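Local atomic coordinates of GCN5-related N-acetyltransferase (Anabaena variabilis, PDB entry 2OZG), a protein that binds coenzyme A and, as a member of the GCN5-related N-acetyltransferase family, probably transfers acetyl groups to amines, possibly those of aminoglycosides. Residues Y202-G207 against I216-E221; L229-W234 against D257-K262; M287-N292 against D317-N322. One frame throughout, in Å; residues are numbered along the deposited sequence.

Interaction 1 of 3, residues Y202-G207 against I216-E221; sequences YSYLIG and IIFTQE
Tyr-202 lays its CB over one face of the Phe-218 ring, 3.5 Å from the ring centroid and 17° off the normal, in a CH-pi contact displaced toward the rim at CZ. The two residues face each other across a beta hairpin of strands 202-206 and 211-222, where they form an antiparallel hydrogen-bonded pair. Beyond CB, the tyrosine ring lies nearly parallel to the phenylalanine ring, but the two are slid apart and barely overlap. CG of Phe-218 sits between the backbone N and the carbonyl carbon (chi1 72°), the crowded position, and the end of its ring comes nearer the partner strand than its CB does. Tyr-204, two residues on, meets the same ring rim to rim, its CE1 3.8 Å from CE2 of Phe-218, and completes an aromatic cluster on one face of the sheet. Ile-206 and Ile-216 extend this apolar side, the CD1 of Ile-206 lying 3.8 Å from CG1 of Ile-216, while Phe-248 of helix 239-250 packs on Tyr-204, Ile-216 and Phe-218. On the opposite face, Ser-203 and Ile-217 form the intervening non-hydrogen-bonded pair.

The backbone holds the register with two reciprocal pairs of hydrogen bonds, Tyr-202 with Phe-218 and Tyr-204 with Ile-216. Between them, CA of Ser-203 and CA of Ile-217 make CA-H...O contacts with the carbonyls of Ile-216 and Tyr-202.

The polar ends find partners beyond the two strands. Tyr-204 OH bonds Gln-29 and Glu-90 of the second subunit, and Gln-220 NE2 bonds Gln-255 in the same chain. A water links Tyr-202 OH, 2.9 Å away, to Gln-220 OE1, to which it donates.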
loop_
_atom_site.group_PDB
_atom_site.type_symbol
_atom_site.label_atom_id
_atom_site.label_comp_id
_atom_site.label_asym_id
_atom_site.label_seq_id
_atom_site.Cartn_x
_atom_site.Cartn_y
_atom_site.Cartn_z
ATOM N N TYR A 202 -12.477 1.058 -28.684
ATOM C CA TYR A 202 -13.563 1.991 -28.952
ATOM C C TYR A 202 -12.950 3.201 -29.683
ATOM O O TYR A 202 -11.854 3.706 -29.338
ATOM C CB TYR A 202 -14.222 2.394 -27.615
ATOM C CG TYR A 202 -14.835 1.233 -26.905
ATOM C CD1 TYR A 202 -16.095 0.747 -27.290
ATOM C CD2 TYR A 202 -14.166 0.576 -25.898
ATOM C CE1 TYR A 202 -16.651 -0.336 -26.686
ATOM C CE2 TYR A 202 -14.728 -0.548 -25.273
ATOM C CZ TYR A 202 -15.969 -0.977 -25.653
ATOM O OH TYR A 202 -16.534 -2.068 -25.047
ATOM N N SER A 203 -13.654 3.657 -30.687
ATOM C CA SER A 203 -13.257 4.792 -31.531
ATOM C C SER A 203 -14.506 5.621 -31.846
ATOM O O SER A 203 -15.529 5.081 -32.292
ATOM C CB SER A 203 -12.751 4.251 -32.856
ATOM O OG SER A 203 -11.578 3.546 -32.687
ATOM N N TYR A 204 -14.436 6.923 -31.608
ATOM C CA TYR A 204 -15.548 7.820 -31.851
ATOM C C TYR A 204 -15.004 9.022 -32.583
ATOM O O TYR A 204 -13.889 9.448 -32.303
ATOM C CB TYR A 204 -16.094 8.314 -30.484
ATOM C CG TYR A 204 -16.926 7.282 -29.761
ATOM C CD1 TYR A 204 -16.331 6.219 -29.090
ATOM C CD2 TYR A 204 -18.311 7.392 -29.711
ATOM C CE1 TYR A 204 -17.072 5.304 -28.451
ATOM C CE2 TYR A 204 -19.089 6.442 -29.066
ATOM C CZ TYR A 204 -18.469 5.398 -28.466
ATOM O OH TYR A 204 -19.242 4.494 -27.787
ATOM N N LEU A 205 -15.812 9.579 -33.455
ATOM C CA LEU A 205 -15.563 10.866 -34.094
ATOM C C LEU A 205 -16.357 11.869 -33.277
ATOM O O LEU A 205 -17.455 11.552 -32.782
ATOM C CB LEU A 205 -16.082 10.943 -35.520
ATOM C CG LEU A 205 -15.423 10.015 -36.548
ATOM C CD1 LEU A 205 -16.077 10.171 -37.959
ATOM C CD2 LEU A 205 -13.871 10.145 -36.618
ATOM N N ILE A 206 -15.781 13.064 -33.130
ATOM C CA ILE A 206 -16.422 14.189 -32.474
ATOM C C ILE A 206 -16.793 15.167 -33.564
ATOM O O ILE A 206 -15.937 15.612 -34.318
ATOM C CB ILE A 206 -15.454 14.929 -31.514
ATOM C CG1 ILE A 206 -14.953 13.975 -30.449
ATOM C CG2 ILE A 206 -16.178 16.085 -30.827
ATOM C CD1 ILE A 206 -13.795 14.465 -29.636
ATOM N N GLY A 207 -18.070 15.490 -33.653
ATOM C CA GLY A 207 -18.560 16.477 -34.587
ATOM C C GLY A 207 -19.896 16.150 -35.162
ATOM O O GLY A 207 -20.413 15.021 -34.975
ATOM N N ILE A 216 -11.760 10.280 -30.520
ATOM C CA ILE A 216 -11.204 9.625 -29.319
ATOM C C ILE A 216 -11.136 8.132 -29.581
ATOM O O ILE A 216 -12.111 7.523 -30.072
ATOM C CB ILE A 216 -12.069 9.846 -28.047
ATOM C CG1 ILE A 216 -12.534 11.288 -27.935
ATOM C CG2 ILE A 216 -11.318 9.398 -26.814
ATOM C CD1 ILE A 216 -13.452 11.586 -26.725
ATOM N N ILE A 217 -9.982 7.551 -29.235
ATOM C CA ILE A 217 -9.724 6.121 -29.335
ATOM C C ILE A 217 -9.308 5.634 -27.948
ATOM O O ILE A 217 -8.367 6.187 -27.369
ATOM C CB ILE A 217 -8.602 5.786 -30.302
ATOM C CG1 ILE A 217 -8.909 6.345 -31.677
ATOM C CG2 ILE A 217 -8.447 4.244 -30.353
ATOM C CD1 ILE A 217 -7.748 6.272 -32.645
ATOM N N PHE A 218 -9.993 4.594 -27.452
ATOM C CA PHE A 218 -9.776 4.146 -26.111
ATOM C C PHE A 218 -10.103 2.705 -25.852
ATOM O O PHE A 218 -10.738 2.007 -26.668
ATOM C CB PHE A 218 -10.506 5.108 -25.170
ATOM C CG PHE A 218 -12.037 4.980 -25.194
ATOM C CD1 PHE A 218 -12.669 4.040 -24.386
ATOM C CD2 PHE A 218 -12.822 5.783 -26.010
ATOM C CE1 PHE A 218 -14.047 3.866 -24.412
ATOM C CE2 PHE A 218 -14.221 5.650 -25.989
ATOM C CZ PHE A 218 -14.813 4.686 -25.170
ATOM N N THR A 219 -9.619 2.236 -24.716
ATOM C CA THR A 219 -9.932 0.908 -24.202
ATOM C C THR A 219 -10.428 1.094 -22.759
ATOM O O THR A 219 -10.276 2.174 -22.165
ATOM C CB THR A 219 -8.706 -0.062 -24.173
ATOM O OG1 THR A 219 -7.655 0.516 -23.403
ATOM C CG2 THR A 219 -8.200 -0.384 -25.567
ATOM N N GLN A 220 -11.068 0.081 -22.211
ATOM C CA GLN A 220 -11.550 0.154 -20.855
ATOM C C GLN A 220 -11.153 -1.161 -20.243
ATOM O O GLN A 220 -11.151 -2.174 -20.934
ATOM C CB GLN A 220 -13.078 0.170 -20.816
ATOM C CG GLN A 220 -13.767 1.159 -21.692
ATOM C CD GLN A 220 -15.253 1.102 -21.441
ATOM O OE1 GLN A 220 -15.897 0.032 -21.584
ATOM N NE2 GLN A 220 -15.802 2.217 -21.021
ATOM N N GLU A 221 -10.974 -1.177 -18.934
ATOM C CA GLU A 221 -10.688 -2.422 -18.236
ATOM C C GLU A 221 -10.993 -2.252 -16.785
ATOM O O GLU A 221 -11.065 -1.137 -16.295
ATOM C CB GLU A 221 -9.214 -2.832 -18.398
ATOM C CG GLU A 221 -8.227 -1.736 -18.058
ATOM C CD GLU A 221 -6.764 -2.164 -18.254
ATOM O OE1 GLU A 221 -6.397 -3.214 -17.700
ATOM O OE2 GLU A 221 -6.007 -1.442 -18.958
HETATM O O HOH W 1 -15.199 -2.722 -22.584
#

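Interaction 2 of 3, residues L229-W234 against D257-K262; sequences LRIRDW and DKVTWK
Ile-231 sets its CB 3.3 Å from the carbonyl O of Thr-260 and also against CB of Trp-261. CG1 stays near that same oxygen, and CD1 ends 3.8 Å from CG1 of Val-259. The isoleucine thus spans three consecutive residues of the partner strand, and its own N donates to Thr-260 O. With the bonds from Leu-229 N to Lys-258 O and from Thr-260 N to Leu-229 O, this makes a regular parallel pairing.

Arg-232 and Asp-233 form a classic bulge opposite Ile-217 of strand 211-222; on this side a water bridges Ile-231 O to Lys-262 N, and the side chain of Trp-234 takes up the next link. Its NE1 donates to Lys-262 O at 2.7 Å, with the oxygen close to the indole plane. The edge of Trp-261 turns toward the face of Trp-234 in an offset edge-to-face pair, planes 66° apart.

The contact closes a beta-alpha-beta unit, in which helix 239-250 connects the two strands and packs Phe-245 and Ile-249 on Ile-231, while strands 211-222 and 132-143 flank the pair.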
loop_
_atom_site.group_PDB
_atom_site.type_symbol
_atom_site.label_atom_id
_atom_site.label_comp_id
_atom_site.label_asym_id
_atom_site.label_seq_id
_atom_site.Cartn_x
_atom_site.Cartn_y
_atom_site.Cartn_z
ATOM N N LEU A 229 -10.430 3.831 -18.002
ATOM C CA LEU A 229 -10.624 4.039 -19.394
ATOM C C LEU A 229 -9.339 4.658 -19.852
ATOM O O LEU A 229 -8.934 5.729 -19.364
ATOM C CB LEU A 229 -11.824 4.944 -19.617
ATOM C CG LEU A 229 -12.210 5.225 -21.073
ATOM C CD1 LEU A 229 -13.721 5.535 -21.179
ATOM C CD2 LEU A 229 -11.399 6.290 -21.738
ATOM N N ARG A 230 -8.661 3.991 -20.767
ATOM C CA ARG A 230 -7.336 4.491 -21.220
ATOM C C ARG A 230 -7.466 5.058 -22.625
ATOM O O ARG A 230 -7.691 4.302 -23.578
ATOM C CB ARG A 230 -6.320 3.356 -21.204
ATOM C CG ARG A 230 -6.221 2.574 -19.884
ATOM C CD ARG A 230 -5.130 1.487 -19.978
ATOM N NE ARG A 230 -5.081 0.631 -18.792
ATOM C CZ ARG A 230 -4.333 0.891 -17.717
ATOM N NH1 ARG A 230 -3.648 2.004 -17.625
ATOM N NH2 ARG A 230 -4.333 0.063 -16.682
ATOM N N ILE A 231 -7.351 6.387 -22.763
ATOM C CA ILE A 231 -7.415 7.029 -24.044
ATOM C C ILE A 231 -6.039 6.897 -24.712
ATOM O O ILE A 231 -5.061 7.452 -24.235
ATOM C CB ILE A 231 -7.827 8.504 -23.918
ATOM C CG1 ILE A 231 -9.250 8.632 -23.336
ATOM C CG2 ILE A 231 -7.773 9.185 -25.265
ATOM C CD1 ILE A 231 -9.675 10.056 -22.960
ATOM N N ARG A 232 -5.960 6.194 -25.840
ATOM C CA ARG A 232 -4.653 6.018 -26.507
ATOM C C ARG A 232 -4.380 7.034 -27.581
ATOM O O ARG A 232 -3.226 7.257 -27.903
ATOM C CB ARG A 232 -4.470 4.623 -27.062
ATOM C CG ARG A 232 -5.607 4.127 -27.882
ATOM C CD ARG A 232 -5.405 2.688 -28.422
ATOM N NE ARG A 232 -5.285 1.672 -27.385
ATOM C CZ ARG A 232 -5.002 0.389 -27.646
ATOM N NH1 ARG A 232 -4.805 -0.025 -28.895
ATOM N NH2 ARG A 232 -4.912 -0.478 -26.684
ATOM N N ASP A 233 -5.407 7.676 -28.129
ATOM C CA ASP A 233 -5.174 8.718 -29.114
ATOM C C ASP A 233 -6.420 9.586 -29.109
ATOM O O ASP A 233 -7.502 9.114 -28.826
ATOM C CB ASP A 233 -4.942 8.099 -30.506
ATOM C CG ASP A 233 -4.426 9.085 -31.526
ATOM O OD1 ASP A 233 -3.850 10.137 -31.121
ATOM O OD2 ASP A 233 -4.550 8.761 -32.751
ATOM N N TRP A 234 -6.241 10.875 -29.342
ATOM C CA TRP A 234 -7.364 11.778 -29.406
ATOM C C TRP A 234 -6.941 12.939 -30.285
ATOM O O TRP A 234 -5.736 13.229 -30.393
ATOM C CB TRP A 234 -7.788 12.274 -28.006
ATOM C CG TRP A 234 -6.612 12.942 -27.226
ATOM C CD1 TRP A 234 -5.769 12.319 -26.394
ATOM C CD2 TRP A 234 -6.195 14.315 -27.261
ATOM N NE1 TRP A 234 -4.871 13.191 -25.903
ATOM C CE2 TRP A 234 -5.090 14.423 -26.450
ATOM C CE3 TRP A 234 -6.618 15.439 -27.960
ATOM C CZ2 TRP A 234 -4.417 15.613 -26.271
ATOM C CZ3 TRP A 234 -5.964 16.593 -27.810
ATOM C CH2 TRP A 234 -4.846 16.693 -26.980
ATOM N N ASP A 257 -13.982 4.589 -12.910
ATOM C CA ASP A 257 -13.389 5.354 -11.800
ATOM C C ASP A 257 -12.330 6.395 -12.229
ATOM O O ASP A 257 -12.310 7.507 -11.731
ATOM C CB ASP A 257 -12.681 4.388 -10.845
ATOM C CG ASP A 257 -13.633 3.351 -10.251
ATOM O OD1 ASP A 257 -14.751 3.747 -9.892
ATOM O OD2 ASP A 257 -13.257 2.156 -10.187
ATOM N N LYS A 258 -11.470 6.022 -13.162
ATOM C CA LYS A 258 -10.344 6.866 -13.577
ATOM C C LYS A 258 -10.164 6.867 -15.078
ATOM O O LYS A 258 -10.368 5.825 -15.721
ATOM C CB LYS A 258 -9.108 6.245 -12.907
ATOM C CG LYS A 258 -7.836 6.896 -13.095
ATOM C CD LYS A 258 -6.734 6.253 -12.208
ATOM C CE LYS A 258 -6.851 6.677 -10.740
ATOM N NZ LYS A 258 -5.618 6.311 -9.967
ATOM N N VAL A 259 -9.765 8.017 -15.627
ATOM C CA VAL A 259 -9.470 8.139 -17.036
ATOM C C VAL A 259 -8.025 8.607 -17.187
ATOM O O VAL A 259 -7.542 9.487 -16.416
ATOM C CB VAL A 259 -10.349 9.186 -17.756
ATOM C CG1 VAL A 259 -9.899 9.340 -19.214
ATOM C CG2 VAL A 259 -11.819 8.819 -17.696
ATOM N N THR A 260 -7.323 8.008 -18.156
ATOM C CA THR A 260 -5.988 8.472 -18.525
ATOM C C THR A 260 -5.930 8.877 -19.991
ATOM O O THR A 260 -6.678 8.365 -20.839
ATOM C CB THR A 260 -4.900 7.371 -18.338
ATOM O OG1 THR A 260 -5.132 6.308 -19.283
ATOM C CG2 THR A 260 -4.916 6.805 -16.961
ATOM N N TRP A 261 -5.082 9.852 -20.265
ATOM C CA TRP A 261 -4.807 10.272 -21.635
ATOM C C TRP A 261 -3.378 10.775 -21.733
ATOM O O TRP A 261 -2.779 11.230 -20.720
ATOM C CB TRP A 261 -5.794 11.350 -22.101
ATOM C CG TRP A 261 -5.593 12.713 -21.552
ATOM C CD1 TRP A 261 -5.119 13.776 -22.246
ATOM C CD2 TRP A 261 -5.889 13.223 -20.214
ATOM N NE1 TRP A 261 -5.081 14.889 -21.440
ATOM C CE2 TRP A 261 -5.505 14.571 -20.193
ATOM C CE3 TRP A 261 -6.393 12.654 -19.035
ATOM C CZ2 TRP A 261 -5.685 15.391 -19.057
ATOM C CZ3 TRP A 261 -6.527 13.438 -17.923
ATOM C CH2 TRP A 261 -6.180 14.775 -17.936
ATOM N N LYS A 262 -2.877 10.841 -22.953
ATOM C CA LYS A 262 -1.521 11.372 -23.199
ATOM C C LYS A 262 -1.634 12.785 -23.764
ATOM O O LYS A 262 -2.457 13.057 -24.600
ATOM C CB LYS A 262 -0.732 10.467 -24.137
ATOM C CG LYS A 262 -0.511 9.104 -23.480
ATOM C CD LYS A 262 0.326 8.155 -24.355
ATOM C CE LYS A 262 1.759 8.604 -24.466
ATOM N NZ LYS A 262 2.450 7.587 -25.308
HETATM O O HOH W 2 -3.074 4.459 -19.285
HETATM O O HOH W 3 -3.869 9.489 -25.266
HETATM O O HOH W 4 -3.867 6.940 -21.560
#

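Interaction 3 of 3, residues M287-N292 against D317-N322; sequences MLRIVN and DLLATN
Asn-322 and Arg-289 cross obliquely, guanidinium and amide planes 37° apart, with ND2 of the asparagine near the guanidinium plane at its edge, 3.8 Å from NH1. These two nitrogens are both donors and do not bond each other; each donates to a carbonyl at or just past the end of strand 279-290. Arg-289 NH1 bonds Ile-290 O at 2.9 Å, whereas Asn-322 ND2 bonds Val-291 O at 2.8 Å. The second bond is nearly straight at the hydrogen, yet the donor approaches from above the carbonyl plane, 65° out of it, while the oxygen lies close to the amide plane. Asp-316 OD2 is an acceptor for both groups, by a salt bridge with NH1 and a hydrogen bond with ND2.

The arginine chain is bent at chi2 (-70°), and its side chain crosses two leucines obliquely. NH2 lies 3.6 Å from CB of Leu-318, and CD1 of Leu-319 reaches both NH1 and the carbonyl O of Val-291. NE bonds Ala-129 O, so the guanidinium is held by several partners, and its charge is probably offset mainly by Asp-316.

The oxygen of the Asn-322 amide serves the next helix: OD1 accepts from Val-293 N and lies 3.4 Å from CA of Asn-292. Asn-292 itself is the N-cap of helix 293-299, its OD1 accepting from Lys-295 N. The arrangement is thus an asparagine N-cap, supplemented by a second asparagine from a loop, where strand 279-290 of the acetyltransferase region passes into the sterol carrier protein-like region.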
loop_
_atom_site.group_PDB
_atom_site.type_symbol
_atom_site.label_atom_id
_atom_site.label_comp_id
_atom_site.label_asym_id
_atom_site.label_seq_id
_atom_site.Cartn_x
_atom_site.Cartn_y
_atom_site.Cartn_z
HETATM N N MSE A 287 14.282 11.139 -27.274
HETATM C CA MSE A 287 15.501 11.711 -27.713
HETATM C C MSE A 287 15.544 11.859 -29.174
HETATM O O MSE A 287 14.906 11.099 -29.910
HETATM C CB MSE A 287 16.615 10.808 -27.272
HETATM C CG MSE A 287 16.845 10.743 -25.776
HETATM SE SE MSE A 287 18.447 9.675 -25.315
HETATM C CE MSE A 287 19.297 10.888 -23.985
ATOM N N LEU A 288 16.369 12.790 -29.620
ATOM C CA LEU A 288 16.539 13.088 -31.058
ATOM C C LEU A 288 18.017 13.160 -31.433
ATOM O O LEU A 288 18.840 13.646 -30.664
ATOM C CB LEU A 288 15.877 14.451 -31.367
ATOM C CG LEU A 288 15.838 14.870 -32.860
ATOM C CD1 LEU A 288 14.507 15.417 -33.346
ATOM C CD2 LEU A 288 16.993 15.854 -33.182
ATOM N N ARG A 289 18.337 12.666 -32.625
ATOM C CA ARG A 289 19.654 12.766 -33.157
ATOM C C ARG A 289 19.570 13.637 -34.403
ATOM O O ARG A 289 18.749 13.383 -35.312
ATOM C CB ARG A 289 20.198 11.373 -33.524
ATOM C CG ARG A 289 21.751 11.211 -33.266
ATOM C CD ARG A 289 22.662 11.973 -34.192
ATOM N NE ARG A 289 24.054 11.670 -33.843
ATOM C CZ ARG A 289 25.108 12.186 -34.450
ATOM N NH1 ARG A 289 24.956 13.060 -35.445
ATOM N NH2 ARG A 289 26.316 11.878 -34.027
ATOM N N ILE A 290 20.370 14.690 -34.442
ATOM C CA ILE A 290 20.530 15.465 -35.683
ATOM C C ILE A 290 21.481 14.671 -36.555
ATOM O O ILE A 290 22.676 14.606 -36.296
ATOM C CB ILE A 290 21.104 16.853 -35.404
ATOM C CG1 ILE A 290 20.183 17.618 -34.437
ATOM C CG2 ILE A 290 21.405 17.602 -36.727
ATOM C CD1 ILE A 290 18.942 18.279 -35.028
ATOM N N VAL A 291 20.935 14.021 -37.571
ATOM C CA VAL A 291 21.725 13.191 -38.460
ATOM C C VAL A 291 22.465 14.030 -39.532
ATOM O O VAL A 291 23.642 13.766 -39.867
ATOM C CB VAL A 291 20.841 12.127 -39.128
ATOM C CG1 VAL A 291 21.654 11.279 -40.122
ATOM C CG2 VAL A 291 20.179 11.234 -38.068
ATOM N N ASN A 292 21.763 15.041 -40.056
ATOM C CA ASN A 292 22.333 16.008 -41.019
ATOM C C ASN A 292 22.008 17.449 -40.593
ATOM O O ASN A 292 20.851 17.874 -40.622
ATOM C CB ASN A 292 21.839 15.725 -42.416
ATOM C CG ASN A 292 22.582 16.535 -43.443
ATOM O OD1 ASN A 292 22.522 17.767 -43.469
ATOM N ND2 ASN A 292 23.329 15.849 -44.261
ATOM N N ASP A 317 31.322 13.794 -33.376
ATOM C CA ASP A 317 32.414 12.844 -33.392
ATOM C C ASP A 317 32.101 11.572 -34.215
ATOM O O ASP A 317 32.979 10.730 -34.388
ATOM C CB ASP A 317 32.761 12.450 -31.952
ATOM C CG ASP A 317 31.645 11.638 -31.272
ATOM O OD1 ASP A 317 30.454 11.846 -31.614
ATOM O OD2 ASP A 317 31.941 10.821 -30.362
ATOM N N LEU A 318 30.854 11.421 -34.686
ATOM C CA LEU A 318 30.435 10.239 -35.450
ATOM C C LEU A 318 30.285 10.526 -36.931
ATOM O O LEU A 318 30.801 9.799 -37.762
ATOM C CB LEU A 318 29.103 9.714 -34.917
ATOM C CG LEU A 318 28.581 8.421 -35.571
ATOM C CD1 LEU A 318 29.575 7.285 -35.335
ATOM C CD2 LEU A 318 27.199 8.033 -35.088
ATOM N N LEU A 319 29.538 11.570 -37.249
ATOM C CA LEU A 319 29.249 11.952 -38.630
ATOM C C LEU A 319 29.982 13.244 -38.996
ATOM O O LEU A 319 29.485 14.345 -38.791
ATOM C CB LEU A 319 27.735 12.055 -38.832
ATOM C CG LEU A 319 26.989 10.755 -38.478
ATOM C CD1 LEU A 319 25.477 10.942 -38.543
ATOM C CD2 LEU A 319 27.369 9.562 -39.341
ATOM N N ALA A 320 31.186 13.078 -39.522
ATOM C CA ALA A 320 32.078 14.172 -39.867
ATOM C C ALA A 320 31.455 15.319 -40.660
ATOM O O ALA A 320 31.880 16.443 -40.497
ATOM C CB ALA A 320 33.284 13.642 -40.626
ATOM N N THR A 321 30.487 15.057 -41.529
ATOM C CA THR A 321 29.865 16.158 -42.295
ATOM C C THR A 321 29.104 17.194 -41.458
ATOM O O THR A 321 28.742 18.255 -41.953
ATOM C CB THR A 321 28.885 15.623 -43.367
ATOM O OG1 THR A 321 27.794 14.958 -42.734
ATOM C CG2 THR A 321 29.609 14.671 -44.348
ATOM N N ASN A 322 28.802 16.874 -40.207
ATOM C CA ASN A 322 28.117 17.765 -39.312
ATOM C C ASN A 322 29.078 18.569 -38.395
ATOM O O ASN A 322 28.662 19.449 -37.612
ATOM C CB ASN A 322 27.248 16.928 -38.366
ATOM C CG ASN A 322 26.054 16.277 -39.048
ATOM O OD1 ASN A 322 25.546 16.774 -40.027
ATOM N ND2 ASN A 322 25.590 15.179 -38.482
HETATM O O HOH W 5 28.030 11.616 -31.690
HETATM O O HOH W 6 25.235 19.058 -42.392
#

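How the interactions relate
The three contacts follow in series along the chain. Interactions 1 and 2 are neighbours, centres about 9 Å apart, and share one sheet through the adjacent strands 211-222 and 227-236; a probable backbone hydrogen bond from Arg-230 N to Thr-219 O joins them directly. Both belong to the second acetyltransferase region. Interaction 3 lies on the opposite side of the chain's centre, about 39 Å from interaction 1 and about 36 Å from interaction 2 between centres. Strand 279-290 follows strand 258-263 in the chain, and both pair with strand 132-143. The long strands thus connect the strands of 202-262 to the junction with the sterol carrier protein-like domain at 287-322.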